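FACT complex subunit POB3 (Chaetomium thermophilum var. thermophilum, PDB 4KHB) probably acts as a subunit of the FACT histone chaperone that reorganises nucleosomes, this chain being its N-terminal, PH-like part that pairs with Spt16. Local coordinates at residues L86-I89 and F90-Y94; A113-K117 and A118-F122; E131-Y134 and S135-A138; N141-G144 and R145-A149. All coordinates share one frame; numbering follows the deposited sequence.

Interaction 1: L86-I89 and F90-Y94; sequences LAKI and FKNWY
Leu86 accepts the amide of Phe90 on its carbonyl, Leu86 O to Phe90 N 3.0 Å and almost straight at 173°; the same oxygen lies at the edge of the Phe90 ring, 3.3 Å from Phe90 CD1. Ala87 repeats the i to i+4 bond with Lys91, whose CB rests against the Ala87 carbonyl. Lys88 O takes Asn92 N at 2.9 Å, and the two side chains meet as well. Lys88 turns CG away from its own amide N (chi1 -152°), and the extended chain runs past the Asn92 amide, Lys88 CG 3.2 Å from Asn92 ND2, a contact on the exposed flank. Ile89 closes the series: Ile89 O bonds to Trp93 N at 2.9 Å, while Ile89 CG2 touches both aromatic side chains, 3.7 Å from Trp93 CE3 and 3.7 Å from Tyr94 CE2. The Ile89 carbonyl oxygen stands over one face of the Tyr94 ring, toward its rim. Phe26 of strand 22-27 packs on Leu86, Ile89, Trp93 and Tyr94, and the Tyr94 hydroxyl bonds to Ala27 O. An amphipathic helix with its apolar side laid against beta strands, as here, is consistent with the C-terminal helix of a PH-type domain.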
loop_
_atom_site.group_PDB
_atom_site.type_symbol
_atom_site.label_atom_id
_atom_site.label_comp_id
_atom_site.label_asym_id
_atom_site.label_seq_id
_atom_site.Cartn_x
_atom_site.Cartn_y
_atom_site.Cartn_z
ATOM N N LEU H 86 -1.648 -8.111 21.942
ATOM C CA LEU H 86 -2.129 -8.687 20.688
ATOM C C LEU H 86 -1.467 -10.028 20.384
ATOM O O LEU H 86 -2.121 -10.958 19.907
ATOM C CB LEU H 86 -1.917 -7.705 19.529
ATOM C CG LEU H 86 -2.746 -6.416 19.585
ATOM C CD1 LEU H 86 -2.209 -5.370 18.632
ATOM C CD2 LEU H 86 -4.202 -6.707 19.271
ATOM N N ALA H 87 -0.168 -10.116 20.652
ATOM C CA ALA H 87 0.578 -11.344 20.416
ATOM C C ALA H 87 0.052 -12.479 21.285
ATOM O O ALA H 87 -0.026 -13.626 20.841
ATOM C CB ALA H 87 2.064 -11.121 20.656
ATOM N N LYS H 88 -0.312 -12.158 22.524
ATOM C CA LYS H 88 -0.885 -13.150 23.429
ATOM C C LYS H 88 -2.260 -13.615 22.960
ATOM O O LYS H 88 -2.575 -14.804 23.019
ATOM C CB LYS H 88 -0.988 -12.601 24.853
ATOM C CG LYS H 88 -0.904 -13.691 25.913
ATOM C CD LYS H 88 -0.907 -13.137 27.328
ATOM C CE LYS H 88 -0.745 -14.259 28.346
ATOM N NZ LYS H 88 -0.556 -13.749 29.731
ATOM N N ILE H 89 -3.076 -12.666 22.508
ATOM C CA ILE H 89 -4.403 -12.963 21.980
ATOM C C ILE H 89 -4.350 -13.957 20.823
ATOM O O ILE H 89 -5.017 -14.990 20.853
ATOM C CB ILE H 89 -5.107 -11.676 21.497
ATOM C CG1 ILE H 89 -5.439 -10.761 22.674
ATOM C CG2 ILE H 89 -6.365 -12.011 20.707
ATOM C CD1 ILE H 89 -5.884 -9.381 22.246
ATOM N N PHE H 90 -3.554 -13.638 19.807
ATOM C CA PHE H 90 -3.449 -14.479 18.618
ATOM C C PHE H 90 -2.837 -15.851 18.902
ATOM O O PHE H 90 -3.222 -16.845 18.287
ATOM C CB PHE H 90 -2.690 -13.754 17.500
ATOM C CG PHE H 90 -3.549 -12.814 16.700
ATOM C CD1 PHE H 90 -3.729 -11.498 17.106
ATOM C CD2 PHE H 90 -4.196 -13.254 15.551
ATOM C CE1 PHE H 90 -4.526 -10.634 16.373
ATOM C CE2 PHE H 90 -4.999 -12.396 14.814
ATOM C CZ PHE H 90 -5.161 -11.083 15.227
ATOM N N LYS H 91 -1.882 -15.904 19.825
ATOM C CA LYS H 91 -1.238 -17.171 20.163
ATOM C C LYS H 91 -2.142 -18.062 21.015
ATOM O O LYS H 91 -2.354 -19.231 20.691
ATOM C CB LYS H 91 0.101 -16.939 20.872
ATOM C CG LYS H 91 0.830 -18.231 21.239
ATOM C CD LYS H 91 2.182 -17.965 21.887
ATOM C CE LYS H 91 2.032 -17.460 23.311
ATOM N NZ LYS H 91 2.290 -15.998 23.401
ATOM N N ASN H 92 -2.676 -17.508 22.100
ATOM C CA ASN H 92 -3.485 -18.285 23.039
ATOM C C ASN H 92 -4.873 -18.657 22.515
ATOM O O ASN H 92 -5.383 -19.736 22.813
ATOM C CB ASN H 92 -3.615 -17.559 24.383
ATOM C CG ASN H 92 -2.293 -17.427 25.114
ATOM O OD1 ASN H 92 -1.307 -18.079 24.770
ATOM N ND2 ASN H 92 -2.274 -16.593 26.145
ATOM N N TRP H 93 -5.483 -17.760 21.743
ATOM C CA TRP H 93 -6.835 -17.975 21.228
ATOM C C TRP H 93 -6.888 -18.481 19.786
ATOM O O TRP H 93 -7.710 -19.338 19.454
ATOM C CB TRP H 93 -7.661 -16.689 21.354
ATOM C CG TRP H 93 -8.030 -16.338 22.769
ATOM C CD1 TRP H 93 -7.920 -17.143 23.866
ATOM C CD2 TRP H 93 -8.560 -15.089 23.241
ATOM N NE1 TRP H 93 -8.356 -16.477 24.987
ATOM C CE2 TRP H 93 -8.752 -15.214 24.631
ATOM C CE3 TRP H 93 -8.890 -13.879 22.622
ATOM C CZ2 TRP H 93 -9.260 -14.173 25.414
ATOM C CZ3 TRP H 93 -9.390 -12.847 23.403
ATOM C CH2 TRP H 93 -9.574 -13.003 24.780
ATOM N N TYR H 94 -6.015 -17.956 18.932
ATOM C CA TYR H 94 -6.149 -18.182 17.497
ATOM C C TYR H 94 -5.092 -19.126 16.917
ATOM O O TYR H 94 -5.063 -19.353 15.704
ATOM C CB TYR H 94 -6.148 -16.840 16.750
ATOM C CG TYR H 94 -7.172 -15.844 17.275
ATOM C CD1 TYR H 94 -8.366 -16.275 17.841
ATOM C CD2 TYR H 94 -6.938 -14.476 17.208
ATOM C CE1 TYR H 94 -9.295 -15.375 18.325
ATOM C CE2 TYR H 94 -7.865 -13.564 17.689
ATOM C CZ TYR H 94 -9.041 -14.024 18.246
ATOM O OH TYR H 94 -9.973 -13.133 18.731
#

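Interaction 2: A113-K117 and A118-F122; sequences AEFGK and AELTF
Glu114 and Thr121 form an antiparallel hydrogen-bonded pair, Glu114 N to Thr121 O at 2.7 Å and Thr121 N to Glu114 O at 3.0 Å, the latter nearly straight at 176°. A third backbone bond, Gly116 N to Glu119 O at 3.0 Å, is more bent and ties the strands where the turn begins. Beside this ladder, Ala113 CA lies 3.3 Å from Thr121 O in a CA-H...O contact. The apolar interactions gather on the face bearing Ala113, Phe115, Leu120 and Phe122. Leu120 points one methyl squarely at the Phe115 ring: CD1 sits 3.6 Å from the ring centroid, only 2° off the normal, a CH-pi contact over the middle of the face. Leu120, with chi1 at 174°, leans toward the other strand, and its CD1 also comes 3.5 Å from Glu114 O. Farther along, Ala113 CB meets the edge of the Phe122 ring at CD1, 4.0 Å away. Among polar ends, Glu119 forms a salt bridge with Lys64 and Lys117 NZ bonds to Arg68 O. The hairpin of strands 112-115 and 119-124 is flanked by strand 127-133, which pairs with 119-124, while His91 of the SPT16D chain bonds to Ala113 N.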
loop_
_atom_site.group_PDB
_atom_site.type_symbol
_atom_site.label_atom_id
_atom_site.label_comp_id
_atom_site.label_asym_id
_atom_site.label_seq_id
_atom_site.Cartn_x
_atom_site.Cartn_y
_atom_site.Cartn_z
ATOM N N ALA H 113 7.331 -9.077 -7.852
ATOM C CA ALA H 113 5.883 -9.056 -7.684
ATOM C C ALA H 113 5.404 -10.489 -7.504
ATOM O O ALA H 113 5.472 -11.295 -8.435
ATOM C CB ALA H 113 5.215 -8.416 -8.883
ATOM N N GLU H 114 4.921 -10.806 -6.308
ATOM C CA GLU H 114 4.561 -12.182 -5.994
ATOM C C GLU H 114 3.065 -12.342 -5.747
ATOM O O GLU H 114 2.484 -11.651 -4.909
ATOM C CB GLU H 114 5.370 -12.677 -4.788
ATOM C CG GLU H 114 6.791 -12.122 -4.720
ATOM C CD GLU H 114 7.801 -13.137 -4.215
ATOM O OE1 GLU H 114 7.717 -14.315 -4.621
ATOM O OE2 GLU H 114 8.681 -12.757 -3.414
ATOM N N PHE H 115 2.452 -13.267 -6.478
ATOM C CA PHE H 115 1.036 -13.561 -6.308
ATOM C C PHE H 115 0.818 -14.581 -5.202
ATOM O O PHE H 115 0.982 -15.790 -5.405
ATOM C CB PHE H 115 0.435 -14.065 -7.620
ATOM C CG PHE H 115 0.283 -12.993 -8.666
ATOM C CD1 PHE H 115 1.330 -12.683 -9.524
ATOM C CD2 PHE H 115 -0.914 -12.299 -8.794
ATOM C CE1 PHE H 115 1.189 -11.696 -10.487
ATOM C CE2 PHE H 115 -1.062 -11.311 -9.754
ATOM C CZ PHE H 115 -0.009 -11.010 -10.601
ATOM N N GLY H 116 0.442 -14.080 -4.029
ATOM C CA GLY H 116 0.185 -14.935 -2.888
ATOM C C GLY H 116 -1.243 -15.440 -2.842
ATOM O O GLY H 116 -1.942 -15.459 -3.854
ATOM N N LYS H 117 -1.667 -15.849 -1.652
ATOM C CA LYS H 117 -2.986 -16.423 -1.431
ATOM C C LYS H 117 -4.111 -15.392 -1.516
ATOM O O LYS H 117 -5.166 -15.656 -2.098
ATOM C CB LYS H 117 -2.996 -17.117 -0.068
ATOM C CG LYS H 117 -4.315 -17.749 0.328
ATOM C CD LYS H 117 -4.134 -18.503 1.635
ATOM C CE LYS H 117 -5.420 -19.152 2.093
ATOM N NZ LYS H 117 -5.234 -19.913 3.360
ATOM N N ALA H 118 -3.882 -14.216 -0.938
ATOM C CA ALA H 118 -4.916 -13.185 -0.883
ATOM C C ALA H 118 -4.462 -11.844 -1.448
ATOM O O ALA H 118 -5.285 -10.958 -1.677
ATOM C CB ALA H 118 -5.413 -13.009 0.548
ATOM N N GLU H 119 -3.160 -11.689 -1.669
ATOM C CA GLU H 119 -2.618 -10.397 -2.085
ATOM C C GLU H 119 -1.535 -10.511 -3.149
ATOM O O GLU H 119 -0.783 -11.490 -3.189
ATOM C CB GLU H 119 -2.037 -9.639 -0.883
ATOM C CG GLU H 119 -3.062 -9.161 0.134
ATOM C CD GLU H 119 -2.445 -8.320 1.236
ATOM O OE1 GLU H 119 -1.539 -8.821 1.936
ATOM O OE2 GLU H 119 -2.862 -7.154 1.399
ATOM N N LEU H 120 -1.455 -9.492 -3.997
ATOM C CA LEU H 120 -0.298 -9.307 -4.857
ATOM C C LEU H 120 0.697 -8.424 -4.115
ATOM O O LEU H 120 0.402 -7.262 -3.812
ATOM C CB LEU H 120 -0.708 -8.661 -6.183
ATOM C CG LEU H 120 0.428 -8.265 -7.126
ATOM C CD1 LEU H 120 1.336 -9.450 -7.381
ATOM C CD2 LEU H 120 -0.109 -7.732 -8.446
ATOM N N THR H 121 1.870 -8.974 -3.817
ATOM C CA THR H 121 2.872 -8.262 -3.032
ATOM C C THR H 121 4.054 -7.876 -3.912
ATOM O O THR H 121 4.522 -8.684 -4.716
ATOM C CB THR H 121 3.385 -9.141 -1.870
ATOM O OG1 THR H 121 2.299 -9.468 -0.991
ATOM C CG2 THR H 121 4.467 -8.420 -1.079
ATOM N N PHE H 122 4.533 -6.644 -3.760
ATOM C CA PHE H 122 5.775 -6.233 -4.401
ATOM C C PHE H 122 6.890 -6.158 -3.363
ATOM O O PHE H 122 6.884 -5.284 -2.490
ATOM C CB PHE H 122 5.615 -4.895 -5.127
ATOM C CG PHE H 122 6.758 -4.567 -6.044
ATOM C CD1 PHE H 122 6.850 -5.164 -7.294
ATOM C CD2 PHE H 122 7.740 -3.665 -5.657
ATOM C CE1 PHE H 122 7.903 -4.869 -8.143
ATOM C CE2 PHE H 122 8.795 -3.364 -6.499
ATOM C CZ PHE H 122 8.876 -3.966 -7.745
#

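Interaction 3: E131-Y134 and S135-A138; sequences EIPY and SEIA
Ile137 packs back against Ile132 and Tyr134. Its CB lies 3.6 Å from Tyr134 O, the carbonyl that also receives its amide. From there the side chain divides: CG1, anti to the carbonyl carbon (chi1 -60°), reaches 3.9 Å from Ile132 CG2 and also passes near the carbonyl oxygen of Pro133. The terminal CD1 continues between two neighbours, 4.0 Å from Ile132 CG2 and 4.2 Å from Tyr134 CD1. The two isoleucines cross at about a right angle, whereas Tyr134 and Ile137 run side by side in the same direction, with CD1 of the isoleucine at the edge of the ring rather than over it. Two successive backbone bonds set up this fold-back: Glu136 N to Pro133 O at 3.0 Å and Ile137 N to Tyr134 O at 3.1 Å. In both, the donor stands well above the carbonyl plane, by 53° and 63°, as expected of the tight i to i+3 bonds of a 3-10 turn. Glu136 CB also nears Pro133 O, and Ser135 OG lies beside Pro133 CB.

The polar ends face other partners. Tyr134 OH bonds to Gly116 O, and Glu136 OE1 to the amide of Ala171. Met41 of the SPT16D chain packs on Pro133 and Glu136. The chemistry is thus divided: backbone bonds fix the change of direction between strands 127-133 and 137-144, apolar contacts of Ile137 with Ile132 and Tyr134 join the two sides of the turn, and the carboxylate and hydroxyl tie the turn to more distant loops.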
loop_
_atom_site.group_PDB
_atom_site.type_symbol
_atom_site.label_atom_id
_atom_site.label_comp_id
_atom_site.label_asym_id
_atom_site.label_seq_id
_atom_site.Cartn_x
_atom_site.Cartn_y
_atom_site.Cartn_z
ATOM N N GLU H 131 1.170 -3.905 -0.756
ATOM C CA GLU H 131 0.349 -5.085 -1.006
ATOM C C GLU H 131 -0.981 -4.685 -1.638
ATOM O O GLU H 131 -1.573 -3.670 -1.261
ATOM C CB GLU H 131 0.084 -5.835 0.303
ATOM C CG GLU H 131 1.331 -6.327 1.017
ATOM C CD GLU H 131 1.679 -5.472 2.218
ATOM O OE1 GLU H 131 1.182 -4.328 2.291
ATOM O OE2 GLU H 131 2.441 -5.942 3.087
ATOM N N ILE H 132 -1.443 -5.477 -2.602
ATOM C CA ILE H 132 -2.744 -5.249 -3.228
ATOM C C ILE H 132 -3.636 -6.479 -3.079
ATOM O O ILE H 132 -3.366 -7.526 -3.672
ATOM C CB ILE H 132 -2.600 -4.911 -4.719
ATOM C CG1 ILE H 132 -1.758 -3.648 -4.886
ATOM C CG2 ILE H 132 -3.965 -4.678 -5.350
ATOM C CD1 ILE H 132 -0.787 -3.706 -6.035
ATOM N N PRO H 133 -4.702 -6.356 -2.271
ATOM C CA PRO H 133 -5.662 -7.448 -2.067
ATOM C C PRO H 133 -6.426 -7.755 -3.349
ATOM O O PRO H 133 -6.820 -6.824 -4.054
ATOM C CB PRO H 133 -6.614 -6.899 -0.991
ATOM C CG PRO H 133 -5.928 -5.705 -0.407
ATOM C CD PRO H 133 -5.016 -5.167 -1.461
ATOM N N TYR H 134 -6.608 -9.039 -3.649
ATOM C CA TYR H 134 -7.289 -9.473 -4.869
ATOM C C TYR H 134 -8.714 -8.927 -4.966
ATOM O O TYR H 134 -9.212 -8.658 -6.060
ATOM C CB TYR H 134 -7.292 -11.005 -4.952
ATOM C CG TYR H 134 -5.908 -11.611 -5.090
ATOM C CD1 TYR H 134 -4.893 -10.924 -5.742
ATOM C CD2 TYR H 134 -5.617 -12.858 -4.553
ATOM C CE1 TYR H 134 -3.632 -11.464 -5.867
ATOM C CE2 TYR H 134 -4.353 -13.407 -4.670
ATOM C CZ TYR H 134 -3.367 -12.702 -5.330
ATOM O OH TYR H 134 -2.103 -13.233 -5.456
ATOM N N SER H 135 -9.357 -8.756 -3.815
ATOM C CA SER H 135 -10.735 -8.275 -3.760
ATOM C C SER H 135 -10.880 -6.842 -4.268
ATOM O O SER H 135 -11.980 -6.411 -4.619
ATOM C CB SER H 135 -11.275 -8.387 -2.332
ATOM O OG SER H 135 -10.492 -7.632 -1.425
ATOM N N GLU H 136 -9.772 -6.106 -4.307
ATOM C CA GLU H 136 -9.789 -4.726 -4.784
ATOM C C GLU H 136 -9.617 -4.625 -6.295
ATOM O O GLU H 136 -9.933 -3.595 -6.893
ATOM C CB GLU H 136 -8.688 -3.917 -4.096
ATOM C CG GLU H 136 -8.945 -3.642 -2.625
ATOM C CD GLU H 136 -10.094 -2.681 -2.416
ATOM O OE1 GLU H 136 -10.078 -1.592 -3.029
ATOM O OE2 GLU H 136 -11.016 -3.015 -1.643
ATOM N N ILE H 137 -9.123 -5.695 -6.911
ATOM C CA ILE H 137 -8.748 -5.656 -8.321
ATOM C C ILE H 137 -9.944 -5.857 -9.255
ATOM O O ILE H 137 -10.645 -6.869 -9.180
ATOM C CB ILE H 137 -7.647 -6.706 -8.629
ATOM C CG1 ILE H 137 -6.394 -6.416 -7.794
ATOM C CG2 ILE H 137 -7.316 -6.727 -10.120
ATOM C CD1 ILE H 137 -5.271 -7.422 -7.981
ATOM N N ALA H 138 -10.160 -4.887 -10.141
ATOM C CA ALA H 138 -11.265 -4.927 -11.094
ATOM C C ALA H 138 -10.865 -5.717 -12.331
ATOM O O ALA H 138 -11.657 -6.498 -12.866
ATOM C CB ALA H 138 -11.700 -3.515 -11.475
#

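Interaction 4: N141-G144 and R145-A149; sequences NLAG and RNEIA
Strands 141-144 and 147-149 run antiparallel but strongly twisted, their directions 136° apart, Asn141 facing Ala149 in a hydrogen-bonded pair and Leu142 facing Ile148 in a non-hydrogen-bonded one. Asn141 N gives a bond to Ala149 O at 2.8 Å, and Asn141 O accepts the amide of Ala149 in return. Ala143 N to Glu147 O follows at 2.7 Å; the last link, Glu147 N to Gly144 O, is weak at 3.3 Å. Gly144 sits at backbone angles that call for glycine, and a cis peptide precedes Asn146 in the turn. Leu142 and Ile148 meet on one face through their methyls, CD1 to CD1 at 3.8 Å, and Ile148 CG2 lies 3.6 Å from Asn141 O. On the face of Glu147 and Ala149, the extended Glu147 chain passes Ala143, OE1 3.7 Å from Ala143 CB, and Ala143 CB also touches Ala149 CB at 4.3 Å. Glu147 OE2 makes a salt bridge to Arg94 of the SPT16D chain, and Asn141 ND2 bonds to Glu151. The hairpin forms one end of a three-stranded antiparallel sheet in which strand 147-152 is central, between 137-144 and 177-184; Ile148 bonds to Phe183 through the backbone.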
loop_
_atom_site.group_PDB
_atom_site.type_symbol
_atom_site.label_atom_id
_atom_site.label_comp_id
_atom_site.label_asym_id
_atom_site.label_seq_id
_atom_site.Cartn_x
_atom_site.Cartn_y
_atom_site.Cartn_z
ATOM N N ASN H 141 -4.734 -7.089 -16.930
ATOM C CA ASN H 141 -4.552 -7.066 -18.371
ATOM C C ASN H 141 -3.095 -7.081 -18.799
ATOM O O ASN H 141 -2.243 -6.434 -18.181
ATOM C CB ASN H 141 -5.254 -5.841 -18.977
ATOM C CG ASN H 141 -6.751 -6.042 -19.139
ATOM O OD1 ASN H 141 -7.206 -7.124 -19.507
ATOM N ND2 ASN H 141 -7.523 -4.998 -18.862
ATOM N N LEU H 142 -2.829 -7.814 -19.875
ATOM C CA LEU H 142 -1.549 -7.749 -20.567
ATOM C C LEU H 142 -1.540 -6.452 -21.348
ATOM O O LEU H 142 -2.439 -6.198 -22.154
ATOM C CB LEU H 142 -1.376 -8.935 -21.521
ATOM C CG LEU H 142 0.020 -9.162 -22.114
ATOM C CD1 LEU H 142 0.978 -9.739 -21.097
ATOM C CD2 LEU H 142 -0.041 -10.045 -23.361
ATOM N N ALA H 143 -0.520 -5.635 -21.120
ATOM C CA ALA H 143 -0.471 -4.303 -21.704
ATOM C C ALA H 143 0.594 -4.195 -22.783
ATOM O O ALA H 143 0.732 -3.154 -23.429
ATOM C CB ALA H 143 -0.232 -3.269 -20.619
ATOM N N GLY H 144 1.349 -5.274 -22.962
ATOM C CA GLY H 144 2.402 -5.325 -23.959
ATOM C C GLY H 144 3.386 -6.397 -23.546
ATOM O O GLY H 144 3.015 -7.334 -22.834
ATOM N N ARG H 145 4.631 -6.286 -23.995
ATOM C CA ARG H 145 5.692 -7.082 -23.395
ATOM C C ARG H 145 6.572 -6.156 -22.569
ATOM O O ARG H 145 6.856 -5.029 -22.983
ATOM C CB ARG H 145 6.548 -7.753 -24.469
ATOM C CG ARG H 145 7.354 -6.810 -25.356
ATOM C CD ARG H 145 8.236 -7.618 -26.276
ATOM N NE ARG H 145 7.844 -7.445 -27.667
ATOM C CZ ARG H 145 7.545 -8.452 -28.479
ATOM N NH1 ARG H 145 7.536 -9.695 -28.020
ATOM N NH2 ARG H 145 7.201 -8.212 -29.735
ATOM N N ASN H 146 6.976 -6.594 -21.383
ATOM C CA ASN H 146 6.415 -7.732 -20.670
ATOM C C ASN H 146 5.669 -6.902 -19.633
ATOM O O ASN H 146 6.192 -6.640 -18.551
ATOM C CB ASN H 146 7.549 -8.548 -20.051
ATOM C CG ASN H 146 8.402 -9.255 -21.086
ATOM O OD1 ASN H 146 8.172 -10.421 -21.403
ATOM N ND2 ASN H 146 9.345 -8.528 -21.672
ATOM N N GLU H 147 4.443 -6.494 -19.949
ATOM C CA GLU H 147 3.749 -5.602 -19.023
ATOM C C GLU H 147 2.322 -6.007 -18.657
ATOM O O GLU H 147 1.501 -6.324 -19.522
ATOM C CB GLU H 147 3.745 -4.188 -19.613
ATOM C CG GLU H 147 3.203 -3.112 -18.691
ATOM C CD GLU H 147 3.368 -1.724 -19.275
ATOM O OE1 GLU H 147 2.387 -0.953 -19.267
ATOM O OE2 GLU H 147 4.486 -1.397 -19.722
ATOM N N ILE H 148 2.049 -5.979 -17.354
ATOM C CA ILE H 148 0.746 -6.330 -16.806
ATOM C C ILE H 148 0.095 -5.103 -16.177
ATOM O O ILE H 148 0.734 -4.385 -15.404
ATOM C CB ILE H 148 0.869 -7.426 -15.722
ATOM C CG1 ILE H 148 1.922 -8.472 -16.107
ATOM C CG2 ILE H 148 -0.487 -8.065 -15.441
ATOM C CD1 ILE H 148 1.571 -9.288 -17.341
ATOM N N ALA H 149 -1.170 -4.857 -16.508
ATOM C CA ALA H 149 -1.903 -3.742 -15.920
ATOM C C ALA H 149 -2.890 -4.253 -14.881
ATOM O O ALA H 149 -3.674 -5.164 -15.160
ATOM C CB ALA H 149 -2.627 -2.951 -17.002
#

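In the fold
Interaction 1 belongs to the first PH-like domain and touches none of the others; the nearest atoms of interactions 1 and 2 are about 12 Å apart. The remaining three lie in the second, SSRP1-type part of the chain. Interactions 2 and 3 adjoin directly, through Leu120 with Ile132 and the Tyr134 hydroxyl on Gly116, and share the sheet of strands 119-124 and 127-133. Interactions 3 and 4 both use strand 137-144, at its two ends. All four are partly buried, yet interaction 4 lies farthest from the chain centre. Helical bonds and aromatic packing mark interaction 1, a CH-pi contact on a hairpin interaction 2, a 3-10 turn with isoleucine packing interaction 3, and mainly backbone pairing interaction 4.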